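Local coordinates for protein ATPase associated with various cellular activities, AAA_5 (PDB 6N0S) that probably hydrolyses ATP through its AAA+ module as part of an McrB restriction complex, the present chain being its EVE-like, PUA-related N-terminal domain, at residues 52-57 with 76-81; 82-87 with 133-138. All blocks are in the same frame, centred on the assembly; numbering follows the deposited sequence.

Contact 1. Residues 52-57 with 76-81; sequences FGELKI and ESVLSK
L55 and L79 face each other as a hydrogen-bonded antiparallel pair, L55 N to L79 O at 2.8 Å and L79 N to L55 O at 2.9 Å. I57 and S77 repeat the pattern, I57 N reaching S77 O at 2.9 Å. Beyond the strand end, K81 N still bonds to G53 O; G53 leaves helix 39-52 with positive phi (80°), a value that favours glycine. CA-H...O contacts from E54, K56 and V78 accompany these bonds, with another from E76 CA to I57 O just past them.

The apolar contacts lie on the face shared by L55, I57, S77 and L79. L55 and L79 run side by side, CD1 to CD2 at 4.0 Å, while I57 CG1 meets L79 CB at 4.1 Å. On the opposite face V78 stands between E54 and K56. E54 CG is anti to the backbone N (chi1 177°), and the chain runs extended beyond it past V78 CG1; the two are modelled closer than a relaxed contact, so their exact placing is doubtful. V78 CG2 rests on K56 CE. E54 OE2 and K56 NZ form only a long salt bridge above it.

Two polar side chains have their partners outside the pair: E76 bonds to Y174, Y143 and H178, and S77 OG to H59 NE2. This hairpin lies inside the mixed sheet of the EVE-like domain, strand 12-17 flanking 54-61, strand 138-148 flanking 72-80, and helix 39-52 packing on L55 and I57.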
loop_
_atom_site.group_PDB
_atom_site.type_symbol
_atom_site.label_atom_id
_atom_site.label_comp_id
_atom_site.label_asym_id
_atom_site.label_seq_id
_atom_site.Cartn_x
_atom_site.Cartn_y
_atom_site.Cartn_z
ATOM N N PHE A 52 14.935 9.565 -2.094
ATOM C CA PHE A 52 15.590 8.520 -1.313
ATOM C C PHE A 52 16.036 7.310 -2.126
ATOM O O PHE A 52 16.822 6.508 -1.616
ATOM C CB PHE A 52 14.671 8.053 -0.190
ATOM C CG PHE A 52 14.422 9.084 0.853
ATOM C CD1 PHE A 52 15.375 9.367 1.803
ATOM C CD2 PHE A 52 13.221 9.761 0.889
ATOM C CE1 PHE A 52 15.143 10.315 2.778
ATOM C CE2 PHE A 52 12.974 10.691 1.840
ATOM C CZ PHE A 52 13.947 10.987 2.801
ATOM N N GLY A 53 15.550 7.141 -3.354
ATOM C CA GLY A 53 15.960 6.031 -4.196
ATOM C C GLY A 53 15.265 4.718 -3.884
ATOM O O GLY A 53 14.875 3.969 -4.790
ATOM N N GLU A 54 15.114 4.420 -2.598
ATOM C CA GLU A 54 14.457 3.199 -2.154
ATOM C C GLU A 54 13.655 3.508 -0.895
ATOM O O GLU A 54 14.162 4.159 0.020
ATOM C CB GLU A 54 15.508 2.115 -1.907
ATOM C CG GLU A 54 14.949 0.827 -1.369
ATOM C CD GLU A 54 15.969 -0.324 -1.300
ATOM O OE1 GLU A 54 16.800 -0.475 -2.226
ATOM O OE2 GLU A 54 15.923 -1.085 -0.305
ATOM N N LEU A 55 12.394 3.102 -0.855
ATOM C CA LEU A 55 11.566 3.308 0.326
ATOM C C LEU A 55 11.258 1.974 0.991
ATOM O O LEU A 55 11.211 0.927 0.333
ATOM C CB LEU A 55 10.246 4.022 -0.035
ATOM C CG LEU A 55 10.261 5.285 -0.878
ATOM C CD1 LEU A 55 8.851 5.704 -1.183
ATOM C CD2 LEU A 55 10.991 6.415 -0.148
ATOM N N LYS A 56 11.070 2.013 2.307
ATOM C CA LYS A 56 10.604 0.853 3.057
ATOM C C LYS A 56 9.105 0.992 3.356
ATOM O O LYS A 56 8.666 2.012 3.909
ATOM C CB LYS A 56 11.370 0.702 4.374
ATOM C CG LYS A 56 12.867 0.745 4.266
ATOM C CD LYS A 56 13.468 -0.563 3.820
ATOM C CE LYS A 56 14.460 -0.363 2.656
ATOM N NZ LYS A 56 15.620 0.503 2.986
ATOM N N ILE A 57 8.328 -0.032 3.010
ATOM C CA ILE A 57 6.877 -0.019 3.152
ATOM C C ILE A 57 6.480 -1.041 4.197
ATOM O O ILE A 57 6.784 -2.237 4.066
ATOM C CB ILE A 57 6.181 -0.321 1.816
ATOM C CG1 ILE A 57 6.719 0.572 0.705
ATOM C CG2 ILE A 57 4.653 -0.202 1.957
ATOM C CD1 ILE A 57 6.502 2.017 0.862
ATOM N N GLU A 76 6.717 -6.182 5.677
ATOM C CA GLU A 76 7.257 -5.008 5.013
ATOM C C GLU A 76 7.911 -5.391 3.702
ATOM O O GLU A 76 8.211 -6.555 3.455
ATOM C CB GLU A 76 8.244 -4.268 5.926
ATOM C CG GLU A 76 9.364 -5.111 6.510
ATOM C CD GLU A 76 10.344 -4.246 7.279
ATOM O OE1 GLU A 76 11.231 -3.650 6.615
ATOM O OE2 GLU A 76 10.175 -4.132 8.516
ATOM N N SER A 77 8.092 -4.393 2.846
ATOM C CA SER A 77 8.664 -4.582 1.525
ATOM C C SER A 77 9.452 -3.339 1.151
ATOM O O SER A 77 9.562 -2.392 1.934
ATOM C CB SER A 77 7.581 -4.865 0.482
ATOM O OG SER A 77 6.718 -3.767 0.411
ATOM N N VAL A 78 9.925 -3.311 -0.090
ATOM C CA VAL A 78 10.819 -2.271 -0.582
ATOM C C VAL A 78 10.246 -1.729 -1.886
ATOM O O VAL A 78 9.814 -2.495 -2.754
ATOM C CB VAL A 78 12.254 -2.813 -0.794
ATOM C CG1 VAL A 78 13.147 -1.766 -1.394
ATOM C CG2 VAL A 78 12.855 -3.264 0.528
ATOM N N LEU A 79 10.217 -0.411 -2.006
ATOM C CA LEU A 79 9.785 0.279 -3.215
ATOM C C LEU A 79 11.001 0.996 -3.801
ATOM O O LEU A 79 11.436 2.020 -3.265
ATOM C CB LEU A 79 8.657 1.254 -2.876
ATOM C CG LEU A 79 8.281 2.304 -3.916
ATOM C CD1 LEU A 79 8.058 1.704 -5.183
ATOM C CD2 LEU A 79 7.015 3.055 -3.503
ATOM N N SER A 80 11.531 0.474 -4.905
ATOM C CA SER A 80 12.818 0.903 -5.444
ATOM C C SER A 80 12.643 1.521 -6.820
ATOM O O SER A 80 11.767 1.125 -7.587
ATOM C CB SER A 80 13.798 -0.260 -5.566
ATOM O OG SER A 80 13.522 -1.016 -6.738
ATOM N N LYS A 81 13.498 2.503 -7.126
ATOM C CA LYS A 81 13.441 3.157 -8.424
ATOM C C LYS A 81 13.782 2.190 -9.543
ATOM O O LYS A 81 13.196 2.264 -10.630
ATOM C CB LYS A 81 14.382 4.371 -8.432
ATOM C CG LYS A 81 13.950 5.495 -9.391
ATOM C CD LYS A 81 14.886 6.711 -9.325
ATOM C CE LYS A 81 14.816 7.466 -7.989
ATOM N NZ LYS A 81 15.722 8.668 -7.999
#

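Contact 2. Residues 82-87 with 133-138; sequences ENNKIV and FLFRLA
N84 turns its carboxamide onto the backbone of R136 and holds both its backbone N and O. OD1 accepts from R136 N at 2.9 Å, the N-H arriving in the carbonyl plane on a lone pair, while ND2 donates to R136 O at 2.8 Å. The second bond is a little less flat, R136 O lying 17° out of the amide plane. In N84, chi1 (-72°) sets CG anti to the carbonyl carbon, and chi2 (-80°) turns OD1 to R136 N. OD1 also lies 3.4 Å from F135 CA and near the edge of the F135 ring, close to its plane. With ND2 bonded to S80 O as well, the group is gripped from three points and its flip is fixed.

The side chain thus imitates a neighbouring strand, pairing with one residue of 132-136 where the loop between strands 72-80 and 89-90 passes the point at which the chain leaves the small antiparallel sheet for strand 138-148 of the larger one. An alanine in place of N84 would probably leave R136 N, R136 O and S80 O without these partners and let the loop shift from the strand.

N83 comes in alongside, its OD1 3.4 Å from A138 CB, and its backbone O 3.9 Å from R136 CB. The R136 chain starts toward the loop and then bends at chi3, its end leading away from the loop, with V98 and I102 of helix 92-105 touching its side chain. F135 packs on L79 and on I45 of helix 39-52.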
loop_
_atom_site.group_PDB
_atom_site.type_symbol
_atom_site.label_atom_id
_atom_site.label_comp_id
_atom_site.label_asym_id
_atom_site.label_seq_id
_atom_site.Cartn_x
_atom_site.Cartn_y
_atom_site.Cartn_z
ATOM N N GLU A 82 14.707 1.263 -9.274
ATOM C CA GLU A 82 15.069 0.233 -10.239
ATOM C C GLU A 82 13.865 -0.621 -10.639
ATOM O O GLU A 82 13.707 -0.971 -11.816
ATOM C CB GLU A 82 16.182 -0.626 -9.635
ATOM C CG GLU A 82 16.527 -1.878 -10.405
ATOM C CD GLU A 82 16.689 -3.083 -9.485
ATOM O OE1 GLU A 82 17.544 -3.030 -8.568
ATOM O OE2 GLU A 82 15.948 -4.074 -9.662
ATOM N N ASN A 83 13.003 -0.976 -9.687
ATOM C CA ASN A 83 11.784 -1.682 -10.056
ATOM C C ASN A 83 10.702 -0.749 -10.593
ATOM O O ASN A 83 9.611 -1.215 -10.948
ATOM C CB ASN A 83 11.240 -2.475 -8.858
ATOM C CG ASN A 83 12.206 -3.562 -8.354
ATOM O OD1 ASN A 83 12.322 -3.801 -7.144
ATOM N ND2 ASN A 83 12.873 -4.243 -9.277
ATOM N N ASN A 84 10.975 0.548 -10.689
ATOM C CA ASN A 84 9.942 1.527 -11.003
ATOM C C ASN A 84 10.520 2.644 -11.864
ATOM O O ASN A 84 10.237 3.826 -11.646
ATOM C CB ASN A 84 9.324 2.110 -9.727
ATOM C CG ASN A 84 8.452 1.124 -9.006
ATOM O OD1 ASN A 84 7.303 0.914 -9.391
ATOM N ND2 ASN A 84 8.971 0.530 -7.937
ATOM N N LYS A 85 11.318 2.275 -12.870
ATOM C CA LYS A 85 12.045 3.273 -13.656
ATOM C C LYS A 85 11.092 4.258 -14.322
ATOM O O LYS A 85 11.250 5.474 -14.181
ATOM C CB LYS A 85 12.925 2.587 -14.709
ATOM C CG LYS A 85 13.838 1.482 -14.158
ATOM C CD LYS A 85 15.142 1.371 -14.960
ATOM C CE LYS A 85 16.180 0.538 -14.227
ATOM N NZ LYS A 85 15.670 -0.857 -14.026
ATOM N N ILE A 86 10.104 3.755 -15.061
ATOM C CA ILE A 86 9.131 4.601 -15.744
ATOM C C ILE A 86 7.848 4.637 -14.919
ATOM O O ILE A 86 7.203 3.599 -14.705
ATOM C CB ILE A 86 8.844 4.106 -17.173
ATOM C CG1 ILE A 86 10.101 3.492 -17.804
ATOM C CG2 ILE A 86 8.295 5.262 -18.031
ATOM C CD1 ILE A 86 9.980 3.185 -19.302
ATOM N N VAL A 87 7.475 5.829 -14.451
ATOM C CA VAL A 87 6.170 6.010 -13.825
ATOM C C VAL A 87 5.145 6.007 -14.946
ATOM O O VAL A 87 5.256 6.776 -15.906
ATOM C CB VAL A 87 6.098 7.300 -12.982
ATOM C CG1 VAL A 87 5.812 8.563 -13.837
ATOM C CG2 VAL A 87 5.051 7.160 -11.835
ATOM N N PHE A 133 -2.452 5.023 -10.289
ATOM C CA PHE A 133 -1.019 4.849 -10.118
ATOM C C PHE A 133 -0.710 3.405 -9.738
ATOM O O PHE A 133 -1.558 2.691 -9.183
ATOM C CB PHE A 133 -0.443 5.823 -9.061
ATOM C CG PHE A 133 -0.915 5.583 -7.649
ATOM C CD1 PHE A 133 -0.282 4.665 -6.831
ATOM C CD2 PHE A 133 -1.963 6.307 -7.130
ATOM C CE1 PHE A 133 -0.704 4.476 -5.518
ATOM C CE2 PHE A 133 -2.391 6.113 -5.825
ATOM C CZ PHE A 133 -1.757 5.199 -5.025
ATOM N N LEU A 134 0.533 2.990 -10.038
ATOM C CA LEU A 134 1.020 1.653 -9.739
ATOM C C LEU A 134 2.501 1.704 -9.421
ATOM O O LEU A 134 3.289 2.183 -10.229
ATOM C CB LEU A 134 0.795 0.721 -10.925
ATOM C CG LEU A 134 1.328 -0.708 -10.830
ATOM C CD1 LEU A 134 0.756 -1.411 -9.661
ATOM C CD2 LEU A 134 0.958 -1.406 -12.100
ATOM N N PHE A 135 2.870 1.162 -8.278
ATOM C CA PHE A 135 4.258 0.925 -7.925
ATOM C C PHE A 135 4.468 -0.572 -7.761
ATOM O O PHE A 135 3.689 -1.250 -7.072
ATOM C CB PHE A 135 4.638 1.641 -6.624
ATOM C CG PHE A 135 4.601 3.142 -6.721
ATOM C CD1 PHE A 135 5.592 3.831 -7.397
ATOM C CD2 PHE A 135 3.584 3.859 -6.142
ATOM C CE1 PHE A 135 5.589 5.202 -7.476
ATOM C CE2 PHE A 135 3.570 5.236 -6.236
ATOM C CZ PHE A 135 4.588 5.904 -6.910
ATOM N N ARG A 136 5.531 -1.090 -8.363
ATOM C CA ARG A 136 5.920 -2.481 -8.145
ATOM C C ARG A 136 6.861 -2.547 -6.946
ATOM O O ARG A 136 7.884 -1.861 -6.930
ATOM C CB ARG A 136 6.582 -3.045 -9.401
ATOM C CG ARG A 136 5.600 -3.295 -10.535
ATOM C CD ARG A 136 6.312 -3.552 -11.835
ATOM N NE ARG A 136 5.616 -4.545 -12.643
ATOM C CZ ARG A 136 4.703 -4.263 -13.568
ATOM N NH1 ARG A 136 4.359 -3.008 -13.818
ATOM N NH2 ARG A 136 4.142 -5.250 -14.264
ATOM N N LEU A 137 6.501 -3.358 -5.947
ATOM C CA LEU A 137 7.295 -3.630 -4.761
ATOM C C LEU A 137 8.180 -4.861 -4.966
ATOM O O LEU A 137 7.990 -5.651 -5.892
ATOM C CB LEU A 137 6.381 -3.881 -3.558
ATOM C CG LEU A 137 5.402 -2.737 -3.261
ATOM C CD1 LEU A 137 4.433 -3.145 -2.168
ATOM C CD2 LEU A 137 6.161 -1.473 -2.885
ATOM N N ALA A 138 9.078 -5.077 -4.004
ATOM C CA ALA A 138 9.998 -6.207 -4.010
ATOM C C ALA A 138 10.300 -6.586 -2.579
ATOM O O ALA A 138 10.201 -5.751 -1.677
ATOM C CB ALA A 138 11.317 -5.881 -4.704
#

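From the N terminus, strand 12-17 and helix 39-52 come first; the chain then enters strand 54-61 and returns along 72-80, contact 1 closing this hairpin over 18 intervening residues. Contact 2 opens directly afterwards, at residue 82, and closes a longer loop of 45 residues that carries helices 92-105 and 110-124. The two follow in series, neither nesting nor crossing, yet they touch: V78 N is 2.9 Å from A138 O, a probable hydrogen bond, and L79 touches N84. Together they tie the hairpin of the mixed sheet to the neighbouring three-stranded sheet, where strand 132-136 runs on into 138-148.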